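Local structure of membrane-fusion protein (Streptococcus pneumoniae, 5XU0) at residues K180-E185 and G236-Y241. The protein probably serves as the membrane fusion protein of a MacAB-like efflux pump, contributing a channel outside the cell membrane. The protein carries 2 engineered substitutions. Residues are numbered along the deposited sequence; the frame is centred on the assembly and turned at random.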
loop_
_atom_site.group_PDB
_atom_site.type_symbol
_atom_site.label_atom_id
_atom_site.label_comp_id
_atom_site.label_asym_id
_atom_site.label_seq_id
_atom_site.Cartn_x
_atom_site.Cartn_y
_atom_site.Cartn_z
ATOM N N LYS B 180 -10.410 11.253 -33.113
ATOM C CA LYS B 180 -9.839 9.913 -33.104
ATOM C C LYS B 180 -10.922 8.847 -33.144
ATOM O O LYS B 180 -12.098 9.097 -32.863
ATOM C CB LYS B 180 -8.936 9.663 -31.889
ATOM C CG LYS B 180 -8.308 10.885 -31.240
ATOM C CD LYS B 180 -7.441 10.426 -30.082
ATOM C CE LYS B 180 -6.452 11.497 -29.664
ATOM N NZ LYS B 180 -5.598 11.051 -28.535
ATOM N N GLY B 181 -10.483 7.642 -33.485
ATOM C CA GLY B 181 -11.333 6.475 -33.385
ATOM C C GLY B 181 -10.529 5.229 -33.684
ATOM O O GLY B 181 -9.316 5.197 -33.476
ATOM N N GLU B 182 -11.205 4.200 -34.193
ATOM C CA GLU B 182 -10.538 2.960 -34.572
ATOM C C GLU B 182 -10.935 2.553 -35.987
ATOM O O GLU B 182 -11.904 3.055 -36.562
ATOM C CB GLU B 182 -10.856 1.820 -33.595
ATOM C CG GLU B 182 -10.295 2.005 -32.202
ATOM C CD GLU B 182 -10.709 0.880 -31.275
ATOM O OE1 GLU B 182 -11.577 0.075 -31.676
ATOM O OE2 GLU B 182 -10.169 0.795 -30.151
ATOM N N LEU B 183 -10.168 1.605 -36.524
ATOM C CA LEU B 183 -10.254 1.121 -37.895
ATOM C C LEU B 183 -10.304 -0.398 -37.922
ATOM O O LEU B 183 -9.625 -1.068 -37.134
ATOM C CB LEU B 183 -9.052 1.597 -38.733
ATOM C CG LEU B 183 -8.705 3.078 -38.750
ATOM C CD1 LEU B 183 -7.580 3.330 -39.753
ATOM C CD2 LEU B 183 -9.946 3.887 -39.112
ATOM N N SER B 184 -11.110 -0.930 -38.843
ATOM C CA SER B 184 -11.142 -2.361 -39.086
ATOM C C SER B 184 -9.805 -2.842 -39.642
ATOM O O SER B 184 -8.957 -2.054 -40.074
ATOM C CB SER B 184 -12.254 -2.712 -40.072
ATOM O OG SER B 184 -11.940 -2.252 -41.380
ATOM N N GLU B 185 -9.625 -4.164 -39.633
ATOM C CA GLU B 185 -8.510 -4.752 -40.369
ATOM C C GLU B 185 -8.598 -4.397 -41.848
ATOM O O GLU B 185 -7.571 -4.215 -42.515
ATOM C CB GLU B 185 -8.490 -6.270 -40.172
ATOM C CG GLU B 185 -8.557 -6.708 -38.718
ATOM C CD GLU B 185 -8.443 -8.213 -38.546
ATOM O OE1 GLU B 185 -7.990 -8.892 -39.492
ATOM O OE2 GLU B 185 -8.806 -8.718 -37.460
ATOM N N GLY B 236 -12.977 -9.266 -35.791
ATOM C CA GLY B 236 -11.996 -8.332 -36.306
ATOM C C GLY B 236 -11.371 -7.490 -35.211
ATOM O O GLY B 236 -12.072 -7.020 -34.311
ATOM N N SER B 237 -10.056 -7.305 -35.261
ATOM C CA SER B 237 -9.385 -6.419 -34.323
ATOM C C SER B 237 -9.379 -4.992 -34.867
ATOM O O SER B 237 -9.503 -4.761 -36.072
ATOM C CB SER B 237 -7.957 -6.896 -34.040
ATOM O OG SER B 237 -7.179 -6.940 -35.222
ATOM N N LYS B 238 -9.235 -4.031 -33.957
ATOM C CA LYS B 238 -9.443 -2.622 -34.263
ATOM C C LYS B 238 -8.190 -1.822 -33.933
ATOM O O LYS B 238 -7.606 -1.989 -32.857
ATOM C CB LYS B 238 -10.650 -2.085 -33.489
ATOM C CG LYS B 238 -11.963 -2.767 -33.870
ATOM C CD LYS B 238 -12.662 -2.030 -35.008
ATOM C CE LYS B 238 -13.339 -2.987 -35.985
ATOM N NZ LYS B 238 -13.729 -4.278 -35.355
ATOM N N TYR B 239 -7.789 -0.945 -34.859
ATOM C CA TYR B 239 -6.550 -0.186 -34.751
ATOM C C TYR B 239 -6.845 1.297 -34.607
ATOM O O TYR B 239 -7.559 1.856 -35.446
ATOM C CB TYR B 239 -5.675 -0.415 -35.988
ATOM C CG TYR B 239 -5.441 -1.870 -36.311
ATOM C CD1 TYR B 239 -4.298 -2.519 -35.869
ATOM C CD2 TYR B 239 -6.361 -2.594 -37.057
ATOM C CE1 TYR B 239 -4.079 -3.847 -36.159
ATOM C CE2 TYR B 239 -6.150 -3.926 -37.350
ATOM C CZ TYR B 239 -5.006 -4.547 -36.900
ATOM O OH TYR B 239 -4.788 -5.873 -37.191
ATOM N N PRO B 240 -6.306 1.979 -33.600
ATOM C CA PRO B 240 -6.648 3.394 -33.409
ATOM C C PRO B 240 -6.024 4.297 -34.466
ATOM O O PRO B 240 -4.892 4.087 -34.907
ATOM C CB PRO B 240 -6.087 3.704 -32.016
ATOM C CG PRO B 240 -4.967 2.743 -31.843
ATOM C CD PRO B 240 -5.359 1.491 -32.581
ATOM N N TYR B 241 -6.790 5.310 -34.873
ATOM C CA TYR B 241 -6.346 6.352 -35.791
ATOM C C TYR B 241 -6.670 7.710 -35.185
ATOM O O TYR B 241 -7.641 7.858 -34.425
ATOM C CB TYR B 241 -7.032 6.260 -37.160
ATOM C CG TYR B 241 -8.403 6.893 -37.134
ATOM C CD1 TYR B 241 -9.485 6.184 -36.658
ATOM C CD2 TYR B 241 -8.614 8.201 -37.557
ATOM C CE1 TYR B 241 -10.739 6.738 -36.605
ATOM C CE2 TYR B 241 -9.876 8.771 -37.499
ATOM C CZ TYR B 241 -10.937 8.030 -37.019
ATOM O OH TYR B 241 -12.200 8.568 -36.961
#
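E185 OE2 is gripped from two sides of a subunit boundary: S237 N donates to it across the contact at 2.9 Å, nearly straight (169°) and on the anti lone pair. A second subunit bonds to the same OE2 through its S257 OG, and takes S237 OG at its G255 O and Y239 OH at its Q254 O. CG of E185 lies anti to its own carbonyl carbon (chi1 -51°), and the extended chain beyond carries the carboxylate to the backbone of 236-241. The Y239 ring turns its edge to E185 CA, with CE2 3.9 Å from E185 CG.

Farther along, the strands run antiparallel. G181 and Y241 exchange two backbone hydrogen bonds; L183 O accepts from Y239 N, while the return bond from L183 N to Y239 O is weak. Between these pairs E182 faces P240 as a non-hydrogen-bonded pair. Y241 folds its ring back over the facing strand: with chi1 at 81°, CG sits between backbone N and carbonyl carbon, and one face covers G181, whose N stands 3.2 Å above the ring plane, toward the rim. The L183 side chain crosses that of Y241 at about a right angle, its CD2 meeting Y241 CD1; both residues also pack on L5, while Y241 OH bonds to S6 O. On the face of E182 and P240, the E182 chain crosses K238 at about a right angle, OE1 against K238 CB.

S184, at the N-cap position, caps N187 N with its OG before the following helix. The pairing joins neighbouring strands 178-183 and 239-246 of a closed six-stranded antiparallel barrel, consistent with the β-barrel domain of MacA-like membrane fusion proteins.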